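Local coordinates for protein L-amino acid deaminase (Proteus vulgaris, PDB 5I39) that binds flavin-adenine dinucleotide and probably deaminates L-amino acids oxidatively at the bacterial membrane, at residues I50-I54 with M193-A197; K100-R104 with E178-F184; N251-P255 with S404-F408; I357-V361 with L386-L390. One frame throughout, in Å; residues are numbered along the deposited sequence. Where two conformers were deposited one is given.

The four contacts illustrate how a FAD-dependent oxidoreductase fold joins residues distant in sequence. Contacts 1 and 2 come first along the chain, contact 2 nested inside contact 1; contacts 3 and 4 follow in series, contact 4 nested inside contact 3. Helix 376-392 carries half of contact 4; its Thr387 touches Thr52 of contact 1, about 17 Å away between centres. Contacts 3 and 4, about 13 Å apart between centres, meet where Leu405 N lies 2.9 Å from Ser359 OG, a probable hydrogen bond. These three pack around the Rossmann-type sheet, whereas contact 2, about 31 Å from contact 3 between centres, reaches the FAD pocket from the large mixed sheet containing strand 182-183.

Contact 1 (I50-I54 with M193-A197); sequences IMTAI and MAEYA
Ile54 lies over Ala197 and beside Tyr196, its CG1 3.8 Å from Ala197 CB and its CD1 3.7 Å from Tyr196 CD2, at the edge of the ring. Both segments are helical, and their axes run roughly parallel, 9.6 Å apart at closest approach and crossing at 30°. CA atoms pair as Ile50 with Ala194 (6.2 Å) and Ile54 with Ala197 (5.7 Å). Ile50 and Ile54, one turn apart, share the mt rotamer and point toward the other helix; Ile50 CD1 meets Ala194 CB at 3.8 Å, and Ile50 CG2 lies 3.6 Å from Met193 O. Two selenomethionines, both mmm, flank the isoleucines, with Met193 CE 3.6 Å from Met51 SE and 3.8 Å from Ile54 CD1. Met106 of helix 106-110 touches both. The isoleucines pack on the small alanines Ala194 and Ala197, and the contact is apolar throughout. Helix 47-58 follows the glycine-rich turn after strand 40-43, and this packing of helix 189-199 against it belongs to a Rossmann-type FAD-binding fold.

Contact 2 (K100-R104 with E178-F184); sequences KHRWR and EEDSGSF
A buried lysine illustrates how one long side chain, bent at chi3, can gather two acids. Lys100, on the last turns of helix 90-103, points toward the 178-184 segment, with its CA 6.6 Å from that of Gly182. Its mtpt rotamer carries NZ to Glu178 OE2 at 2.7 Å and Asp180 OD1 at 2.9 Å, both hydrogen-bonded salt bridges. The acids come from a type I turn, Glu178 to Ser181, closed by Ser181 N to Glu178 O at 3.1 Å. Glu178 is extended (tt), while Asp180 has chi1 in p, and its carboxylate also takes Arg104, with NH1 3.0 Å from OD2. Arg104 (mtm, chi4 -90°) is bridged by water as well: one water accepts from its NH1 at 3.0 Å and donates to Asp180 O at 2.8 Å. Glu178 OE2 has a second partner in the amide of Ser85. Short strand 182-183 leads to Phe184, whose chi1 of 30° lies between wells. Its edge meets the face of Trp103 (chi1 -85°, chi2 105°) in a T-shaped pair, the centroid of the Trp103 six-membered ring 5.0 Å from that of Phe184, planes at 73°, and Trp103 CE2 3.6 Å from Phe184 CE2. Trp103 NE1 is hydrogen-bonded to Met377 O. The Phe184 side chain comes to about 4 Å of the bound FAD, so salt-bridge network and aromatic pair join helix 90-103 to the wall of the flavin pocket.

Contact 3 (N251-P255 with S404-F408); sequences NVDVP and SLYRF
Ser404 starts a type I turn that runs to Arg407 near the C-terminus; its OG accepts from Tyr406 N at 3.0 Å, an ST turn, and its O receives Arg407 NH1 at 2.9 Å. Leu405, with CA 6.9 Å from that of Val254, is in the tp rotamer, which swings both methyl groups onto the other segment: CD2 lies 3.8 Å from Val252 CG1, and CD1 lies 3.6 Å from Asp253 O, 4.1 Å from Val254 CG2 and 4.0 Å from Pro255 CD. Tyr406 turns its CB away, and its OH is hydrogen-bonded to the backbone N of Lys362 and to Glu363 OE1. Arg407 (chi1 p, then tt) reaches instead to Asp353 in a salt bridge. Phe408, the C-terminal residue, adopts chi1 -52° and chi2 -77° and lays one ring face against Pro255, whose CG is 3.6 Å from the ring centroid and 26° off its normal, a CH-pi contact; the same CG is 3.3 Å from Phe408 CD2. Asn251, with positive phi (60/39), is the C-prime residue of the Schellman motif ending helix 243-248; from Val252 on the chain is extended. Asp253 pairs with Arg244 of that helix. The C-terminal type I turn thus packs on the loop between helix 243-248 and strand 257-266, through Leu405 and Phe408, beside edge strand 357-360 of the Rossmann-type sheet.

Contact 4 (I357-V361 with L386-L390); sequences IISEV and LTADL
Strand-on-helix packing depends on which residues of the strand face the helix, and segment 357-361 makes the point. Strand 357-360 and helix segment 386-390 run nearly parallel, at 13°, with axes 8.1 Å apart at closest approach; CA atoms pair as Ile358 with Thr387 (6.2 Å) and Glu360 with Leu390 (6.3 Å). Ile358 points toward the helix in an mt rotamer. Its CG2 lies 3.8 Å from Leu386 CD2, 3.4 Å from Thr387 OG1 and 4.2 Å from Leu390 CD1, while Ile358 O is 3.5 Å from the same Leu390 CD1. Thr387 OG1 is hydrogen-bonded to Ser383 O within the helix. Leu386 is tp and Leu390 mt, and, one turn apart, both point toward the strand. Ser359 directs its CB away, yet its amide N is 3.8 Å from Leu390 CD1; its OG donates to Glu360 O at 2.8 Å. Glu360 (mt, chi3 63°) brings CG to 4.0 Å from Leu390 O, and a water donates to that Leu390 O at 2.7 Å and weakly to Glu360 OE2 at 2.9 Å. Strand 357-360 is the edge of the six-stranded sheet, antiparallel to strand 367-371, with its Ile358 backbone hydrogen-bonded to Phe403 on the other side; helix 376-392 runs alongside it, nearly parallel, its Thr387 and Ala388 also touching helix 47-58.

Contact 1 (I50-I54 with M193-A197)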
loop_
_atom_site.group_PDB
_atom_site.type_symbol
_atom_site.label_atom_id
_atom_site.label_comp_id
_atom_site.label_asym_id
_atom_site.label_seq_id
_atom_site.Cartn_x
_atom_site.Cartn_y
_atom_site.Cartn_z
ATOM N N ILE A 50 6.822 -8.836 -2.028
ATOM C CA ILE A 50 6.088 -9.742 -2.907
ATOM C C ILE A 50 6.030 -9.215 -4.343
ATOM O O ILE A 50 6.320 -9.953 -5.291
ATOM C CB ILE A 50 4.663 -9.996 -2.376
ATOM C CG1 ILE A 50 4.715 -10.836 -1.092
ATOM C CG2 ILE A 50 3.803 -10.716 -3.412
ATOM C CD1 ILE A 50 3.447 -10.780 -0.269
HETATM N N MSE A 51 5.651 -7.948 -4.506
HETATM C CA MSE A 51 5.497 -7.377 -5.849
HETATM C C MSE A 51 6.840 -7.275 -6.538
HETATM O O MSE A 51 6.944 -7.535 -7.741
HETATM C CB MSE A 51 4.783 -6.027 -5.796
HETATM C CG MSE A 51 3.336 -6.143 -5.299
HETATM SE SE MSE A 51 2.195 -7.317 -6.374
HETATM C CE MSE A 51 2.166 -6.164 -7.965
ATOM N N THR A 52 7.886 -6.916 -5.794
ATOM C CA THR A 52 9.229 -6.869 -6.372
ATOM C C THR A 52 9.680 -8.264 -6.815
ATOM O O THR A 52 10.228 -8.414 -7.903
ATOM C CB THR A 52 10.247 -6.230 -5.411
ATOM O OG1 THR A 52 9.781 -4.936 -5.011
ATOM C CG2 THR A 52 11.585 -6.046 -6.093
ATOM N N ALA A 53 9.437 -9.270 -5.981
ATOM C CA ALA A 53 9.766 -10.657 -6.326
ATOM C C ALA A 53 9.080 -11.113 -7.612
ATOM O O ALA A 53 9.712 -11.717 -8.476
ATOM C CB ALA A 53 9.405 -11.585 -5.180
ATOM N N ILE A 54 7.794 -10.806 -7.745
ATOM C CA ILE A 54 7.058 -11.138 -8.965
ATOM C C ILE A 54 7.713 -10.498 -10.193
ATOM O O ILE A 54 7.904 -11.151 -11.221
ATOM C CB ILE A 54 5.585 -10.692 -8.857
ATOM C CG1 ILE A 54 4.836 -11.589 -7.863
ATOM C CG2 ILE A 54 4.887 -10.733 -10.214
ATOM C CD1 ILE A 54 3.543 -10.994 -7.343
HETATM N N MSE A 193 -1.831 -11.875 -3.765
HETATM C CA MSE A 193 -0.553 -11.604 -4.437
HETATM C C MSE A 193 0.526 -12.564 -3.985
HETATM O O MSE A 193 1.338 -12.998 -4.801
HETATM C CB MSE A 193 -0.082 -10.164 -4.242
HETATM C CG MSE A 193 -1.010 -9.082 -4.802
HETATM SE SE MSE A 193 -1.698 -9.464 -6.607
HETATM C CE MSE A 193 -0.036 -9.854 -7.575
ATOM N N ALA A 194 0.547 -12.914 -2.699
ATOM C CA ALA A 194 1.528 -13.881 -2.187
ATOM C C ALA A 194 1.347 -15.278 -2.782
ATOM O O ALA A 194 2.330 -15.927 -3.147
ATOM C CB ALA A 194 1.467 -13.955 -0.674
ATOM N N GLU A 195 0.106 -15.746 -2.868
ATOM C CA GLU A 195 -0.168 -17.055 -3.470
ATOM C C GLU A 195 0.240 -17.060 -4.940
ATOM O O GLU A 195 0.794 -18.041 -5.435
ATOM C CB GLU A 195 -1.642 -17.443 -3.331
ATOM C CG GLU A 195 -2.050 -17.878 -1.938
ATOM C CD GLU A 195 -1.392 -19.162 -1.484
ATOM O OE1 GLU A 195 -0.372 -19.576 -2.074
ATOM O OE2 GLU A 195 -1.904 -19.758 -0.517
ATOM N N TYR A 196 -0.032 -15.957 -5.629
ATOM C CA TYR A 196 0.380 -15.806 -7.018
ATOM C C TYR A 196 1.906 -15.843 -7.149
ATOM O O TYR A 196 2.436 -16.538 -8.011
ATOM C CB TYR A 196 -0.192 -14.517 -7.592
ATOM C CG TYR A 196 0.256 -14.194 -8.998
ATOM C CD1 TYR A 196 -0.229 -14.904 -10.096
ATOM C CD2 TYR A 196 1.154 -13.159 -9.231
ATOM C CE1 TYR A 196 0.173 -14.588 -11.388
ATOM C CE2 TYR A 196 1.564 -12.834 -10.511
ATOM C CZ TYR A 196 1.074 -13.545 -11.588
ATOM O OH TYR A 196 1.498 -13.190 -12.851
ATOM N N ALA A 197 2.605 -15.128 -6.269
ATOM C CA ALA A 197 4.067 -15.156 -6.269
ATOM C C ALA A 197 4.593 -16.583 -6.100
ATOM O O ALA A 197 5.497 -17.004 -6.827
ATOM C CB ALA A 197 4.614 -14.256 -5.176
#

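Contact 2 (K100-R104 with E178-F184)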
loop_
_atom_site.group_PDB
_atom_site.type_symbol
_atom_site.label_atom_id
_atom_site.label_comp_id
_atom_site.label_asym_id
_atom_site.label_seq_id
_atom_site.Cartn_x
_atom_site.Cartn_y
_atom_site.Cartn_z
ATOM N N LYS A 100 -2.338 2.784 -9.940
ATOM C CA LYS A 100 -3.761 2.496 -10.145
ATOM C C LYS A 100 -4.010 1.771 -11.467
ATOM O O LYS A 100 -4.777 0.818 -11.524
ATOM C CB LYS A 100 -4.575 3.783 -10.146
ATOM C CG LYS A 100 -4.720 4.457 -8.792
ATOM C CD LYS A 100 -5.087 5.930 -8.931
ATOM C CE LYS A 100 -6.331 6.144 -9.776
ATOM N NZ LYS A 100 -6.576 7.596 -9.944
ATOM N N HIS A 101 -3.360 2.242 -12.528
ATOM C CA HIS A 101 -3.506 1.643 -13.855
ATOM C C HIS A 101 -3.119 0.163 -13.840
ATOM O O HIS A 101 -3.787 -0.678 -14.444
ATOM C CB HIS A 101 -2.641 2.417 -14.846
ATOM C CG HIS A 101 -2.758 1.949 -16.258
ATOM N ND1 HIS A 101 -1.742 1.279 -16.903
ATOM C CD2 HIS A 101 -3.766 2.059 -17.149
ATOM C CE1 HIS A 101 -2.122 0.995 -18.135
ATOM N NE2 HIS A 101 -3.346 1.459 -18.311
ATOM N N ARG A 102 -2.043 -0.156 -13.133
ATOM C CA ARG A 102 -1.601 -1.536 -12.982
ATOM C C ARG A 102 -2.510 -2.339 -12.063
ATOM O O ARG A 102 -2.768 -3.513 -12.327
ATOM C CB ARG A 102 -0.158 -1.560 -12.517
ATOM C CG ARG A 102 0.722 -1.016 -13.620
ATOM C CD ARG A 102 2.153 -0.907 -13.226
ATOM N NE ARG A 102 2.933 -0.331 -14.313
ATOM C CZ ARG A 102 4.254 -0.395 -14.397
ATOM N NH1 ARG A 102 4.962 -1.022 -13.454
ATOM N NH2 ARG A 102 4.875 0.164 -15.429
ATOM N N TRP A 103 -3.033 -1.722 -11.010
ATOM C CA TRP A 103 -4.054 -2.396 -10.212
ATOM C C TRP A 103 -5.299 -2.721 -11.035
ATOM O O TRP A 103 -5.891 -3.781 -10.846
ATOM C CB TRP A 103 -4.415 -1.608 -8.956
ATOM C CG TRP A 103 -3.475 -1.895 -7.826
ATOM C CD1 TRP A 103 -2.480 -1.088 -7.345
ATOM C CD2 TRP A 103 -3.421 -3.101 -7.055
ATOM N NE1 TRP A 103 -1.819 -1.716 -6.320
ATOM C CE2 TRP A 103 -2.378 -2.952 -6.117
ATOM C CE3 TRP A 103 -4.167 -4.290 -7.057
ATOM C CZ2 TRP A 103 -2.054 -3.951 -5.192
ATOM C CZ3 TRP A 103 -3.850 -5.279 -6.135
ATOM C CH2 TRP A 103 -2.801 -5.103 -5.216
ATOM N N ARG A 104 -5.661 -1.855 -11.980
ATOM C CA ARG A 104 -6.773 -2.151 -12.894
ATOM C C ARG A 104 -6.532 -3.371 -13.791
ATOM O O ARG A 104 -7.478 -3.928 -14.332
ATOM C CB ARG A 104 -7.120 -0.930 -13.749
ATOM C CG ARG A 104 -7.793 0.182 -12.967
ATOM C CD ARG A 104 -8.343 1.264 -13.871
ATOM N NE ARG A 104 -7.326 2.132 -14.470
ATOM C CZ ARG A 104 -6.858 3.264 -13.943
ATOM N NH1 ARG A 104 -7.238 3.671 -12.738
ATOM N NH2 ARG A 104 -5.983 3.987 -14.629
ATOM N N GLU A 178 -12.319 11.778 -7.616
ATOM C CA GLU A 178 -11.341 10.952 -8.312
ATOM C C GLU A 178 -12.133 9.756 -8.802
ATOM O O GLU A 178 -12.313 8.769 -8.077
ATOM C CB GLU A 178 -10.197 10.555 -7.383
ATOM C CG GLU A 178 -9.138 9.694 -8.052
ATOM C CD GLU A 178 -7.867 9.534 -7.245
ATOM O OE1 GLU A 178 -7.556 10.394 -6.398
ATOM O OE2 GLU A 178 -7.142 8.542 -7.500
ATOM N N GLU A 179 -12.656 9.868 -10.021
ATOM C CA GLU A 179 -13.649 8.909 -10.510
ATOM C C GLU A 179 -13.105 7.486 -10.585
ATOM O O GLU A 179 -13.844 6.528 -10.387
ATOM C CB GLU A 179 -14.218 9.336 -11.868
ATOM C CG GLU A 179 -15.314 8.386 -12.360
ATOM C CD GLU A 179 -16.229 8.960 -13.424
ATOM O OE1 GLU A 179 -15.846 9.919 -14.112
ATOM O OE2 GLU A 179 -17.348 8.426 -13.594
ATOM N N ASP A 180 -11.817 7.365 -10.876
ATOM C CA ASP A 180 -11.178 6.059 -11.012
ATOM C C ASP A 180 -10.363 5.645 -9.788
ATOM O O ASP A 180 -9.473 4.807 -9.900
ATOM C CB ASP A 180 -10.310 6.030 -12.270
ATOM C CG ASP A 180 -9.084 6.898 -12.154
ATOM O OD1 ASP A 180 -9.097 7.878 -11.366
ATOM O OD2 ASP A 180 -8.100 6.591 -12.851
ATOM N N SER A 181 -10.656 6.204 -8.614
ATOM C CA SER A 181 -9.960 5.763 -7.408
ATOM C C SER A 181 -10.163 4.264 -7.228
ATOM O O SER A 181 -11.227 3.723 -7.553
ATOM C CB SER A 181 -10.468 6.484 -6.166
ATOM O OG SER A 181 -11.785 6.072 -5.844
ATOM N N GLY A 182 -9.129 3.607 -6.720
ATOM C CA GLY A 182 -9.175 2.185 -6.457
ATOM C C GLY A 182 -9.551 1.853 -5.035
ATOM O O GLY A 182 -9.377 2.660 -4.120
ATOM N N SER A 183 -10.041 0.633 -4.867
ATOM C CA SER A 183 -10.344 0.048 -3.574
ATOM C C SER A 183 -9.746 -1.347 -3.534
ATOM O O SER A 183 -9.851 -2.082 -4.508
ATOM C CB SER A 183 -11.857 -0.049 -3.415
ATOM O OG SER A 183 -12.232 -0.754 -2.247
ATOM N N PHE A 184 -9.127 -1.704 -2.415
ATOM C CA PHE A 184 -8.660 -3.077 -2.173
ATOM C C PHE A 184 -8.817 -3.372 -0.691
ATOM O O PHE A 184 -8.715 -2.473 0.141
ATOM C CB PHE A 184 -7.225 -3.391 -2.694
ATOM C CG PHE A 184 -6.257 -2.223 -2.710
ATOM C CD1 PHE A 184 -6.235 -1.252 -1.707
ATOM C CD2 PHE A 184 -5.307 -2.129 -3.729
ATOM C CE1 PHE A 184 -5.331 -0.200 -1.751
ATOM C CE2 PHE A 184 -4.400 -1.081 -3.770
ATOM C CZ PHE A 184 -4.417 -0.113 -2.784
HETATM O O HOH W 1 -8.729 2.227 -10.596
HETATM O O HOH W 2 -4.801 6.025 -12.997
#

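Contact 3 (N251-P255 with S404-F408)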
loop_
_atom_site.group_PDB
_atom_site.type_symbol
_atom_site.label_atom_id
_atom_site.label_comp_id
_atom_site.label_asym_id
_atom_site.label_seq_id
_atom_site.Cartn_x
_atom_site.Cartn_y
_atom_site.Cartn_z
ATOM N N ASN A 251 25.443 -0.313 9.012
ATOM C CA ASN A 251 26.004 1.045 9.116
ATOM C C ASN A 251 25.531 2.009 8.020
ATOM O O ASN A 251 26.305 2.827 7.518
ATOM C CB ASN A 251 27.540 0.993 9.197
ATOM C CG ASN A 251 28.034 0.118 10.338
ATOM O OD1 ASN A 251 27.501 0.173 11.446
ATOM N ND2 ASN A 251 29.059 -0.689 10.077
ATOM N N VAL A 252 24.251 1.904 7.665
ATOM C CA VAL A 252 23.612 2.808 6.709
ATOM C C VAL A 252 22.374 3.399 7.370
ATOM O O VAL A 252 21.510 2.658 7.846
ATOM C CB VAL A 252 23.214 2.070 5.412
ATOM C CG1 VAL A 252 22.455 2.983 4.449
ATOM C CG2 VAL A 252 24.445 1.492 4.729
ATOM N N ASP A 253 22.288 4.728 7.373
ATOM C CA ASP A 253 21.147 5.442 7.936
ATOM C C ASP A 253 20.018 5.553 6.913
ATOM O O ASP A 253 20.227 6.031 5.799
ATOM C CB ASP A 253 21.550 6.845 8.387
ATOM C CG ASP A 253 20.394 7.600 9.018
ATOM O OD1 ASP A 253 19.963 7.218 10.122
ATOM O OD2 ASP A 253 19.900 8.561 8.396
ATOM N N VAL A 254 18.827 5.114 7.308
ATOM C CA VAL A 254 17.612 5.278 6.505
ATOM C C VAL A 254 16.697 6.187 7.331
ATOM O O VAL A 254 16.177 5.735 8.358
ATOM C CB VAL A 254 16.923 3.929 6.216
ATOM C CG1 VAL A 254 15.686 4.124 5.348
ATOM C CG2 VAL A 254 17.888 2.978 5.525
ATOM N N PRO A 255 16.527 7.472 6.930
ATOM C CA PRO A 255 15.677 8.350 7.726
ATOM C C PRO A 255 14.189 8.024 7.558
ATOM O O PRO A 255 13.580 8.327 6.525
ATOM C CB PRO A 255 16.015 9.744 7.199
ATOM C CG PRO A 255 16.419 9.522 5.795
ATOM C CD PRO A 255 17.013 8.140 5.710
ATOM N N SER A 404 15.494 8.634 -3.869
ATOM C CA SER A 404 16.843 8.266 -3.463
ATOM C C SER A 404 17.029 8.363 -1.955
ATOM O O SER A 404 16.508 9.271 -1.305
ATOM C CB SER A 404 17.865 9.176 -4.148
ATOM O OG SER A 404 19.178 8.926 -3.674
ATOM N N LEU A 405 17.836 7.447 -1.430
ATOM C CA LEU A 405 18.242 7.453 -0.032
ATOM C C LEU A 405 19.106 8.672 0.309
ATOM O O LEU A 405 19.181 9.073 1.471
ATOM C CB LEU A 405 19.012 6.162 0.263
ATOM C CG LEU A 405 19.571 5.923 1.665
ATOM C CD1 LEU A 405 18.466 5.951 2.707
ATOM C CD2 LEU A 405 20.305 4.593 1.695
ATOM N N TYR A 406 19.745 9.261 -0.703
ATOM C CA TYR A 406 20.745 10.323 -0.515
ATOM C C TYR A 406 20.228 11.727 -0.825
ATOM O O TYR A 406 21.017 12.652 -1.028
ATOM C CB TYR A 406 21.981 9.986 -1.357
ATOM C CG TYR A 406 22.447 8.584 -1.063
ATOM C CD1 TYR A 406 23.170 8.305 0.095
ATOM C CD2 TYR A 406 22.106 7.522 -1.901
ATOM C CE1 TYR A 406 23.569 7.014 0.396
ATOM C CE2 TYR A 406 22.502 6.227 -1.608
ATOM C CZ TYR A 406 23.232 5.979 -0.459
ATOM O OH TYR A 406 23.624 4.695 -0.171
ATOM N N ARG A 407 18.906 11.890 -0.819
ATOM C CA ARG A 407 18.266 13.177 -1.113
ATOM C C ARG A 407 18.113 14.105 0.095
ATOM O O ARG A 407 17.758 15.268 -0.074
ATOM C CB ARG A 407 16.885 12.942 -1.733
ATOM C CG ARG A 407 15.796 12.463 -0.776
ATOM C CD ARG A 407 14.556 12.115 -1.569
ATOM N NE ARG A 407 13.394 11.747 -0.760
ATOM C CZ ARG A 407 12.976 10.503 -0.504
ATOM N NH1 ARG A 407 13.652 9.441 -0.930
ATOM N NH2 ARG A 407 11.867 10.315 0.209
ATOM N N PHE A 408 18.356 13.589 1.298
ATOM C CA PHE A 408 18.035 14.306 2.538
ATOM C C PHE A 408 19.188 15.196 3.000
ATOM O O PHE A 408 20.342 15.016 2.608
ATOM C CB PHE A 408 17.649 13.308 3.635
ATOM C CG PHE A 408 16.582 12.330 3.211
ATOM C CD1 PHE A 408 15.250 12.722 3.144
ATOM C CD2 PHE A 408 16.909 11.022 2.863
ATOM C CE1 PHE A 408 14.265 11.828 2.742
ATOM C CE2 PHE A 408 15.929 10.121 2.467
ATOM C CZ PHE A 408 14.605 10.525 2.409
ATOM O OXT PHE A 408 18.984 16.129 3.775
#

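Contact 4 (I357-V361 with L386-L390)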
loop_
_atom_site.group_PDB
_atom_site.type_symbol
_atom_site.label_atom_id
_atom_site.label_comp_id
_atom_site.label_asym_id
_atom_site.label_seq_id
_atom_site.Cartn_x
_atom_site.Cartn_y
_atom_site.Cartn_z
ATOM N N ILE A 357 11.264 5.650 -0.169
ATOM C CA ILE A 357 12.686 5.376 -0.373
ATOM C C ILE A 357 12.772 4.125 -1.240
ATOM O O ILE A 357 12.484 3.015 -0.786
ATOM C CB ILE A 357 13.472 5.241 0.945
ATOM C CG1 ILE A 357 13.390 6.563 1.725
ATOM C CG2 ILE A 357 14.927 4.894 0.653
ATOM C CD1 ILE A 357 13.960 6.522 3.131
ATOM N N ILE A 358 13.132 4.343 -2.502
ATOM C CA ILE A 358 13.265 3.292 -3.506
ATOM C C ILE A 358 14.614 3.595 -4.129
ATOM O O ILE A 358 14.725 4.516 -4.936
ATOM C CB ILE A 358 12.154 3.352 -4.576
ATOM C CG1 ILE A 358 10.760 3.306 -3.935
ATOM C CG2 ILE A 358 12.319 2.200 -5.562
ATOM C CD1 ILE A 358 9.664 3.845 -4.832
ATOM N N SER A 359 15.649 2.865 -3.730
ATOM C CA SER A 359 17.005 3.370 -3.915
ATOM C C SER A 359 18.076 2.305 -3.933
ATOM O O SER A 359 17.967 1.286 -3.257
ATOM C CB SER A 359 17.320 4.346 -2.776
ATOM O OG SER A 359 18.530 5.053 -2.995
ATOM N N GLU A 360 19.139 2.587 -4.685
ATOM C CA GLU A 360 20.404 1.898 -4.509
ATOM C C GLU A 360 21.033 2.331 -3.189
ATOM O O GLU A 360 20.677 3.362 -2.611
ATOM C CB GLU A 360 21.370 2.226 -5.645
ATOM C CG GLU A 360 20.898 1.783 -7.016
ATOM C CD GLU A 360 21.931 2.043 -8.095
ATOM O OE1 GLU A 360 23.027 1.448 -8.024
ATOM O OE2 GLU A 360 21.651 2.839 -9.013
ATOM N N VAL A 361 21.987 1.526 -2.739
ATOM C CA VAL A 361 22.743 1.786 -1.522
ATOM C C VAL A 361 24.207 1.730 -1.939
ATOM O O VAL A 361 24.735 0.654 -2.222
ATOM C CB VAL A 361 22.418 0.749 -0.424
ATOM C CG1 VAL A 361 23.242 0.998 0.835
ATOM C CG2 VAL A 361 20.933 0.787 -0.088
ATOM N N LEU A 386 10.479 -0.314 -10.474
ATOM C CA LEU A 386 11.588 0.611 -10.257
ATOM C C LEU A 386 12.696 -0.019 -9.412
ATOM O O LEU A 386 13.875 0.160 -9.711
ATOM C CB LEU A 386 11.107 1.916 -9.617
ATOM C CG LEU A 386 12.197 2.974 -9.386
ATOM C CD1 LEU A 386 12.933 3.360 -10.669
ATOM C CD2 LEU A 386 11.580 4.199 -8.737
ATOM N N THR A 387 12.314 -0.752 -8.372
ATOM C CA THR A 387 13.284 -1.421 -7.510
ATOM C C THR A 387 14.122 -2.409 -8.314
ATOM O O THR A 387 15.348 -2.440 -8.190
ATOM C CB THR A 387 12.572 -2.137 -6.355
ATOM O OG1 THR A 387 11.901 -1.168 -5.545
ATOM C CG2 THR A 387 13.549 -2.894 -5.485
ATOM N N ALA A 388 13.458 -3.212 -9.137
ATOM C CA ALA A 388 14.155 -4.157 -10.003
ATOM C C ALA A 388 15.051 -3.438 -11.018
ATOM O O ALA A 388 16.184 -3.865 -11.249
ATOM C CB ALA A 388 13.161 -5.071 -10.699
ATOM N N ASP A 389 14.561 -2.343 -11.600
ATOM C CA ASP A 389 15.365 -1.542 -12.532
ATOM C C ASP A 389 16.646 -1.052 -11.858
ATOM O O ASP A 389 17.735 -1.150 -12.428
ATOM C CB ASP A 389 14.594 -0.316 -13.041
ATOM C CG ASP A 389 13.409 -0.663 -13.930
ATOM O OD1 ASP A 389 13.331 -1.794 -14.448
ATOM O OD2 ASP A 389 12.556 0.232 -14.110
ATOM N N LEU A 390 16.512 -0.524 -10.645
ATOM C CA LEU A 390 17.670 -0.027 -9.900
ATOM C C LEU A 390 18.640 -1.145 -9.547
ATOM O O LEU A 390 19.851 -0.985 -9.692
ATOM C CB LEU A 390 17.231 0.706 -8.635
ATOM C CG LEU A 390 16.487 2.026 -8.848
ATOM C CD1 LEU A 390 16.000 2.559 -7.512
ATOM C CD2 LEU A 390 17.352 3.064 -9.540
HETATM O O HOH W 3 20.748 1.141 -11.149
#